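Local coordinates for molybdopterin adenylyltransferase (Helicobacter pylori, PDB 4XCW), which probably catalyses the adenylylation of molybdopterin, the ATP-dependent step that prepares the pterin for metal insertion in molybdenum cofactor biosynthesis, at residues L34-L42 / Y163-I171; F101-Y112 / E143-I152. All coordinates share one frame; numbering follows the deposited sequence. Where two conformers were deposited one is given.

Contact 1 joins the C-terminal end of helix 25-37, and the turn that leads from it into strand 42-49, to the loop following helix 152-158. It therefore closes a long loop that holds most of the fold. Nested inside it, contact 2 closes a smaller loop, the chain running from helix 99-110 through strands 123-126 and 129-134 to helix 138-148. The two meet at helix 138-148 and the turn after it: the Tyr-37 ring meets Phe-149 and its hydroxyl reaches Glu-146, and Leu-38 also touches Phe-149. Contact 1 thus fastens the C-terminal tail, while contact 2 joins two helices beside strand 129-134.

Contact 1 (L34-L42 / Y163-I171); sequences LSEYLLNPL and YMQVNEKNI
Asn-40 uses both ends of its side-chain amide on the backbone of 163-171, a two-point grip beside a single beta bridge between Leu-38 and Val-166. Its OD1 accepts from Gln-165 N at 2.7 Å, with the donor in the carbonyl plane on a lone pair, while ND2 gives a less straight bond to Tyr-163 O and a second one to Gln-4 O. CG lies anti to the carbonyl carbon (chi1 -54°), which swings the amide across to the 163-165 backbone.

Two backbone bonds flank the bridge. Leu-39 N donates to Gln-165 O at 2.8 Å, almost in line with the carbonyl, and Asn-167 N donates to Tyr-37 O. Where helix 25-37 runs out, Glu-36 O takes a nearly straight bond (175°) from Asn-170 ND2 at 2.7 Å; the donor stands above the carbonyl plane, yet the oxygen lies within the plane of the asparagine amide. The chain turns back at Asn-167, whose OD1 accepts from Lys-169 N in an Asx turn and whose backbone O takes Asn-170 N and Ile-171 N. A water also links Asn-167 ND2 to Ser-35 O.

On the inner side Ile-171 covers one face of the Tyr-37 ring, its CB 4.0 Å from the ring centroid in a CH-pi contact. CG2 sits by CG of the ring, and CD1 reaches the hydroxyl end because CG1 is anti to the backbone N (chi1 -166°). Leu-38 CD2 rests on Met-164 CB at 3.7 Å. The Leu-39 side chain crosses that of Asn-167 at about a right angle, CD2 meeting its CB.

Tail donors thus satisfy the helix-end carbonyls of Glu-36 and Tyr-37, while Met-164 and Ile-171 of the tail pack on Leu-38 and Tyr-37.

Contact 2 (F101-Y112 / E143-I152); sequences FGELMRMTSLKY and ECLEAVFPAI
The Tyr-112 ring has the carboxylate of Glu-143 over one face, off-centre toward the CZ and OH end, the two planes only 19° apart, with OE1 4.0 Å from CE2 of the ring and OE2 3.4 Å from CZ. Over the opposite face lies Lys-111 CB, offset toward the rim. Glu-143 has its stronger partner in Lys-139, whose ammonium forms a salt bridge with OE2, and Tyr-112 is poorly ordered, so this end is probably less firmly held. The second ring, Phe-101, has CG1 of Ile-152 at its edge, near the ring plane, while CB of Val-148 comes up obliquely to CE2 at 4.0 Å. Phe-101 also packs on Leu-118 of a neighbouring subunit.

Between the rings, Met-105 SD lies 3.4 Å from Cys-144 SG, and Met-105 CG touches Val-148 CG1 at 3.6 Å. The sulfur of Cys-144 is anti to the backbone N (chi1 -179°) and points at the methionine. Met-105 also leans on Ile-132, and Cys-144 on Leu-134. Leu-104 lays CD2 against Ala-147 O, and the Ala-147 methyl sits 3.4 Å from Thr-108 OG1. That hydroxyl is turned back to its own helix, where it donates to Leu-104 O at 2.7 Å; Thr-108 N reaches the same oxygen from the other face of the carbonyl plane. The middle of the interface is then mainly apolar.

The axes of the short segments 101-110 and 143-148 approach to 9.6 Å, with 129° between their N-to-C directions. Two helices crossing obliquely over strand 129-134 belong to the layered alpha/beta architecture of the MogA fold; on the trimer side of helix 99-110, Glu-103 pairs with Arg-106 of one neighbouring subunit and Arg-106 with Glu-103 of the other.

Contact 1 (L34-L42 / Y163-I171)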
# COMPACT_ATOMS: atom_id res chain seq x y z
N LEU B 34 -20.04 13.51 11.35
CA LEU B 34 -19.12 14.63 11.43
C LEU B 34 -19.68 15.73 12.33
O LEU B 34 -18.93 16.43 13.02
CB LEU B 34 -18.80 15.16 10.03
CG LEU B 34 -17.94 14.17 9.24
CD1 LEU B 34 -17.74 14.63 7.81
CD2 LEU B 34 -16.60 13.94 9.93
N SER B 35 -21.01 15.87 12.35
CA SER B 35 -21.66 16.86 13.21
C SER B 35 -21.48 16.54 14.69
O SER B 35 -21.41 17.44 15.52
CB SER B 35 -23.15 16.96 12.89
OG SER B 35 -23.36 17.57 11.62
N GLU B 36 -21.40 15.25 15.01
CA GLU B 36 -21.22 14.81 16.39
C GLU B 36 -19.76 14.88 16.82
O GLU B 36 -19.45 15.01 18.01
CB GLU B 36 -21.75 13.39 16.58
CG GLU B 36 -23.25 13.24 16.37
CD GLU B 36 -23.69 11.79 16.36
OE1 GLU B 36 -22.82 10.91 16.48
OE2 GLU B 36 -24.91 11.54 16.23
N TYR B 37 -18.86 14.78 15.85
CA TYR B 37 -17.42 14.74 16.11
C TYR B 37 -16.79 16.12 16.31
O TYR B 37 -15.78 16.25 17.00
CB TYR B 37 -16.69 14.03 14.97
CG TYR B 37 -16.80 12.52 14.98
CD1 TYR B 37 -17.61 11.86 15.90
CD2 TYR B 37 -16.09 11.75 14.06
CE1 TYR B 37 -17.71 10.48 15.90
CE2 TYR B 37 -16.18 10.38 14.06
CZ TYR B 37 -16.99 9.74 14.97
OH TYR B 37 -17.07 8.36 14.96
N LEU B 38 -17.39 17.14 15.70
CA LEU B 38 -16.83 18.48 15.72
C LEU B 38 -17.68 19.48 16.49
O LEU B 38 -18.91 19.44 16.43
CB LEU B 38 -16.63 18.98 14.29
CG LEU B 38 -15.56 18.25 13.47
CD1 LEU B 38 -15.65 18.64 12.01
CD2 LEU B 38 -14.19 18.56 14.04
N LEU B 39 -17.02 20.39 17.19
CA LEU B 39 -17.69 21.45 17.92
C LEU B 39 -17.85 22.70 17.06
O LEU B 39 -18.69 23.56 17.34
CB LEU B 39 -16.92 21.79 19.20
CG LEU B 39 -16.78 20.64 20.20
CD1 LEU B 39 -15.82 21.00 21.31
CD2 LEU B 39 -18.14 20.27 20.77
N ASN B 40 -17.04 22.80 16.01
CA ASN B 40 -17.07 23.96 15.11
C ASN B 40 -18.42 24.16 14.46
O ASN B 40 -19.16 23.19 14.25
CB ASN B 40 -16.03 23.81 14.00
CG ASN B 40 -14.64 23.53 14.53
OD1 ASN B 40 -14.35 22.43 14.99
ND2 ASN B 40 -13.76 24.54 14.45
N PRO B 41 -18.76 25.41 14.14
CA PRO B 41 -19.83 25.60 13.16
C PRO B 41 -19.44 24.92 11.85
O PRO B 41 -18.32 25.08 11.37
CB PRO B 41 -19.92 27.13 13.00
CG PRO B 41 -18.66 27.67 13.62
CD PRO B 41 -18.25 26.69 14.67
N LEU B 42 -20.35 24.12 11.30
CA LEU B 42 -20.04 23.36 10.11
C LEU B 42 -20.87 23.82 8.92
O LEU B 42 -22.05 24.15 9.06
CB LEU B 42 -20.27 21.87 10.36
CG LEU B 42 -19.52 21.26 11.55
CD1 LEU B 42 -19.87 19.79 11.71
CD2 LEU B 42 -18.02 21.45 11.36
N TYR B 163 -8.93 25.14 11.93
CA TYR B 163 -8.63 24.39 13.15
C TYR B 163 -9.85 23.68 13.72
O TYR B 163 -10.71 24.31 14.34
CB TYR B 163 -8.04 25.33 14.19
CG TYR B 163 -7.44 24.62 15.38
CD1 TYR B 163 -6.12 24.21 15.37
CD2 TYR B 163 -8.20 24.36 16.52
CE1 TYR B 163 -5.56 23.57 16.46
CE2 TYR B 163 -7.65 23.72 17.62
CZ TYR B 163 -6.33 23.33 17.58
OH TYR B 163 -5.76 22.69 18.66
N MET B 164 -9.92 22.38 13.50
CA MET B 164 -11.00 21.56 14.03
C MET B 164 -10.92 21.43 15.54
O MET B 164 -9.86 21.16 16.10
CB MET B 164 -10.96 20.17 13.42
CG MET B 164 -11.40 20.10 11.98
SD MET B 164 -11.12 18.45 11.35
CE MET B 164 -11.87 18.61 9.73
N GLN B 165 -12.06 21.63 16.20
CA GLN B 165 -12.17 21.42 17.63
C GLN B 165 -13.09 20.24 17.91
O GLN B 165 -14.28 20.27 17.62
CB GLN B 165 -12.65 22.69 18.32
CG GLN B 165 -11.86 23.91 17.89
CD GLN B 165 -11.66 24.90 19.01
OE1 GLN B 165 -11.96 24.62 20.17
NE2 GLN B 165 -11.15 26.07 18.67
N VAL B 166 -12.49 19.19 18.46
CA VAL B 166 -13.14 17.90 18.61
C VAL B 166 -14.14 17.86 19.77
O VAL B 166 -13.89 18.42 20.83
CB VAL B 166 -12.06 16.83 18.83
CG1 VAL B 166 -12.68 15.46 18.93
CG2 VAL B 166 -11.08 16.89 17.68
N ASN B 167 -15.27 17.21 19.53
CA ASN B 167 -16.21 16.89 20.59
C ASN B 167 -15.74 15.60 21.27
O ASN B 167 -16.01 14.50 20.80
CB ASN B 167 -17.64 16.73 20.05
CG ASN B 167 -18.68 16.64 21.16
OD1 ASN B 167 -18.38 16.24 22.28
ND2 ASN B 167 -19.92 17.00 20.83
N GLU B 168 -15.02 15.76 22.37
CA GLU B 168 -14.32 14.65 23.00
C GLU B 168 -15.29 13.69 23.69
O GLU B 168 -14.91 12.58 24.07
CB GLU B 168 -13.28 15.19 23.98
CG GLU B 168 -12.30 16.12 23.28
CD GLU B 168 -11.18 16.60 24.17
OE1 GLU B 168 -11.23 16.33 25.39
OE2 GLU B 168 -10.25 17.25 23.65
N LYS B 169 -16.54 14.12 23.83
CA LYS B 169 -17.60 13.24 24.29
C LYS B 169 -17.84 12.12 23.28
O LYS B 169 -18.32 11.04 23.64
CB LYS B 169 -18.88 14.04 24.52
CG LYS B 169 -20.02 13.23 25.11
CD LYS B 169 -19.61 12.66 26.45
CE LYS B 169 -20.66 11.70 26.98
NZ LYS B 169 -21.97 12.35 27.25
N ASN B 170 -17.50 12.37 22.02
CA ASN B 170 -17.83 11.43 20.96
C ASN B 170 -16.64 10.79 20.25
O ASN B 170 -16.76 9.70 19.69
CB ASN B 170 -18.70 12.14 19.92
CG ASN B 170 -20.06 12.52 20.47
OD1 ASN B 170 -20.61 11.83 21.34
ND2 ASN B 170 -20.63 13.61 19.98
N ILE B 171 -15.49 11.46 20.28
CA ILE B 171 -14.31 10.96 19.59
C ILE B 171 -13.06 11.64 20.16
O ILE B 171 -13.14 12.74 20.70
CB ILE B 171 -14.42 11.20 18.05
CG1 ILE B 171 -13.37 10.40 17.27
CG2 ILE B 171 -14.35 12.68 17.72
CD1 ILE B 171 -13.81 8.98 16.95
O HOH W 1 -20.90 18.29 18.06

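Contact 2 (F101-Y112 / E143-I152)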
# COMPACT_ATOMS: atom_id res chain seq x y z
N PHE B 101 -4.13 5.89 5.23
CA PHE B 101 -5.59 5.91 5.34
C PHE B 101 -6.19 4.69 4.67
O PHE B 101 -7.03 4.02 5.25
CB PHE B 101 -6.18 7.17 4.71
CG PHE B 101 -6.19 8.37 5.62
CD1 PHE B 101 -5.11 9.23 5.66
CD2 PHE B 101 -7.29 8.64 6.41
CE1 PHE B 101 -5.12 10.35 6.48
CE2 PHE B 101 -7.30 9.75 7.24
CZ PHE B 101 -6.21 10.61 7.28
N GLY B 102 -5.76 4.42 3.44
CA GLY B 102 -6.23 3.24 2.72
C GLY B 102 -5.95 1.95 3.47
O GLY B 102 -6.78 1.04 3.50
N GLU B 103 -4.78 1.88 4.08
CA GLU B 103 -4.41 0.71 4.87
C GLU B 103 -5.34 0.51 6.06
O GLU B 103 -5.85 -0.59 6.29
CB GLU B 103 -2.97 0.83 5.35
CG GLU B 103 -1.96 0.69 4.24
CD GLU B 103 -0.59 1.22 4.60
OE1 GLU B 103 -0.40 1.67 5.76
OE2 GLU B 103 0.30 1.18 3.73
N LEU B 104 -5.57 1.58 6.80
CA LEU B 104 -6.37 1.49 8.02
C LEU B 104 -7.84 1.23 7.70
O LEU B 104 -8.50 0.49 8.42
CB LEU B 104 -6.22 2.75 8.86
CG LEU B 104 -7.02 2.74 10.17
CD1 LEU B 104 -6.64 1.55 11.01
CD2 LEU B 104 -6.84 4.05 10.95
N MET B 105 -8.35 1.84 6.63
CA MET B 105 -9.76 1.65 6.30
C MET B 105 -10.02 0.19 5.90
O MET B 105 -11.04 -0.39 6.28
CB MET B 105 -10.21 2.61 5.19
CG MET B 105 -10.23 4.07 5.64
SD MET B 105 -10.96 5.24 4.46
CE MET B 105 -9.78 5.20 3.11
N ARG B 106 -9.10 -0.41 5.15
CA ARG B 106 -9.21 -1.85 4.86
C ARG B 106 -9.07 -2.72 6.12
O ARG B 106 -9.85 -3.66 6.28
CB ARG B 106 -8.16 -2.28 3.83
CG ARG B 106 -8.54 -1.90 2.40
CD ARG B 106 -7.54 -2.43 1.37
NE ARG B 106 -6.27 -1.70 1.44
CZ ARG B 106 -6.02 -0.57 0.79
NH1 ARG B 106 -6.95 -0.01 0.03
NH2 ARG B 106 -4.83 0.01 0.91
N MET B 107 -8.11 -2.42 6.99
CA MET B 107 -7.91 -3.20 8.21
C MET B 107 -9.16 -3.16 9.08
O MET B 107 -9.56 -4.16 9.68
CB MET B 107 -6.71 -2.69 9.00
CG MET B 107 -5.38 -2.85 8.29
SD MET B 107 -4.02 -2.09 9.18
CE MET B 107 -2.73 -2.16 7.94
N THR B 108 -9.77 -1.98 9.15
CA THR B 108 -10.97 -1.77 9.93
C THR B 108 -12.12 -2.63 9.40
O THR B 108 -12.80 -3.31 10.15
CB THR B 108 -11.38 -0.29 9.94
OG1 THR B 108 -10.29 0.49 10.45
CG2 THR B 108 -12.61 -0.07 10.81
N SER B 109 -12.31 -2.59 8.08
CA SER B 109 -13.36 -3.37 7.45
C SER B 109 -13.04 -4.86 7.47
O SER B 109 -13.94 -5.70 7.58
CB SER B 109 -13.58 -2.91 6.00
OG SER B 109 -14.66 -3.61 5.41
N LEU B 110 -11.75 -5.20 7.41
CA LEU B 110 -11.32 -6.60 7.36
C LEU B 110 -11.64 -7.35 8.65
O LEU B 110 -11.64 -8.59 8.67
CB LEU B 110 -9.82 -6.68 7.05
CG LEU B 110 -9.27 -8.05 6.65
CD1 LEU B 110 -10.05 -8.66 5.49
CD2 LEU B 110 -7.79 -7.94 6.28
N LYS B 111 -11.91 -6.62 9.72
CA LYS B 111 -12.39 -7.25 10.95
C LYS B 111 -13.73 -7.94 10.69
O LYS B 111 -14.02 -8.99 11.28
CB LYS B 111 -12.54 -6.22 12.08
CG LYS B 111 -11.23 -5.61 12.55
CD LYS B 111 -11.46 -4.54 13.60
CE LYS B 111 -10.15 -3.86 14.00
NZ LYS B 111 -10.37 -2.66 14.86
N TYR B 112 -14.53 -7.36 9.81
CA TYR B 112 -15.88 -7.86 9.55
C TYR B 112 -15.98 -8.75 8.31
O TYR B 112 -16.48 -9.88 8.39
CB TYR B 112 -16.86 -6.68 9.40
CG TYR B 112 -16.81 -5.68 10.53
CD1 TYR B 112 -17.58 -5.86 11.68
CD2 TYR B 112 -16.00 -4.55 10.46
CE1 TYR B 112 -17.54 -4.95 12.72
CE2 TYR B 112 -15.96 -3.63 11.49
CZ TYR B 112 -16.74 -3.83 12.62
OH TYR B 112 -16.70 -2.92 13.66
N GLU B 143 -18.23 3.19 11.06
CA GLU B 143 -17.06 2.44 11.52
C GLU B 143 -15.78 3.00 10.92
O GLU B 143 -14.76 3.10 11.59
CB GLU B 143 -17.21 0.96 11.18
CG GLU B 143 -18.33 0.29 11.94
CD GLU B 143 -18.83 -0.97 11.27
OE1 GLU B 143 -18.69 -1.09 10.04
OE2 GLU B 143 -19.37 -1.85 11.98
N CYS B 144 -15.85 3.37 9.64
CA CYS B 144 -14.70 3.94 8.95
C CYS B 144 -14.28 5.28 9.55
O CYS B 144 -13.11 5.49 9.85
CB CYS B 144 -15.01 4.08 7.46
SG CYS B 144 -13.67 4.76 6.48
N LEU B 145 -15.24 6.18 9.72
CA LEU B 145 -14.95 7.51 10.27
C LEU B 145 -14.45 7.41 11.71
O LEU B 145 -13.55 8.14 12.11
CB LEU B 145 -16.19 8.41 10.19
CG LEU B 145 -16.46 9.01 8.81
CD1 LEU B 145 -17.82 9.68 8.76
CD2 LEU B 145 -15.35 9.99 8.43
N GLU B 146 -15.02 6.49 12.48
CA GLU B 146 -14.57 6.30 13.86
C GLU B 146 -13.10 5.91 13.88
O GLU B 146 -12.34 6.34 14.76
CB GLU B 146 -15.42 5.24 14.56
CG GLU B 146 -15.04 5.02 16.02
CD GLU B 146 -16.02 4.14 16.76
OE1 GLU B 146 -17.09 3.83 16.20
OE2 GLU B 146 -15.72 3.75 17.91
N ALA B 147 -12.68 5.13 12.89
CA ALA B 147 -11.31 4.64 12.83
C ALA B 147 -10.33 5.71 12.37
O ALA B 147 -9.23 5.81 12.91
CB ALA B 147 -11.23 3.45 11.90
N VAL B 148 -10.71 6.51 11.37
CA VAL B 148 -9.75 7.42 10.76
C VAL B 148 -9.80 8.85 11.30
O VAL B 148 -8.81 9.57 11.21
CB VAL B 148 -9.92 7.50 9.21
CG1 VAL B 148 -9.77 6.12 8.59
CG2 VAL B 148 -11.24 8.15 8.83
N PHE B 149 -10.93 9.26 11.85
CA PHE B 149 -11.06 10.64 12.30
C PHE B 149 -10.02 11.10 13.35
O PHE B 149 -9.62 12.26 13.33
CB PHE B 149 -12.45 10.93 12.86
CG PHE B 149 -12.69 12.39 13.11
CD1 PHE B 149 -13.04 13.24 12.08
CD2 PHE B 149 -12.53 12.92 14.38
CE1 PHE B 149 -13.24 14.58 12.30
CE2 PHE B 149 -12.73 14.27 14.61
CZ PHE B 149 -13.09 15.10 13.57
N PRO B 150 -9.59 10.21 14.28
CA PRO B 150 -8.60 10.70 15.25
C PRO B 150 -7.32 11.27 14.64
O PRO B 150 -6.59 11.96 15.35
CB PRO B 150 -8.30 9.45 16.08
CG PRO B 150 -9.59 8.71 16.09
CD PRO B 150 -10.12 8.89 14.68
N ALA B 151 -7.06 11.02 13.36
CA ALA B 151 -5.86 11.54 12.71
C ALA B 151 -6.17 12.76 11.85
O ALA B 151 -5.26 13.41 11.33
CB ALA B 151 -5.20 10.45 11.85
N ILE B 152 -7.44 13.09 11.70
CA ILE B 152 -7.85 14.11 10.73
C ILE B 152 -7.57 15.57 11.18
O ILE B 152 -7.00 16.35 10.40
CB ILE B 152 -9.34 13.94 10.36
CG1 ILE B 152 -9.51 12.69 9.50
CG2 ILE B 152 -9.87 15.15 9.60
CD1 ILE B 152 -10.94 12.45 9.04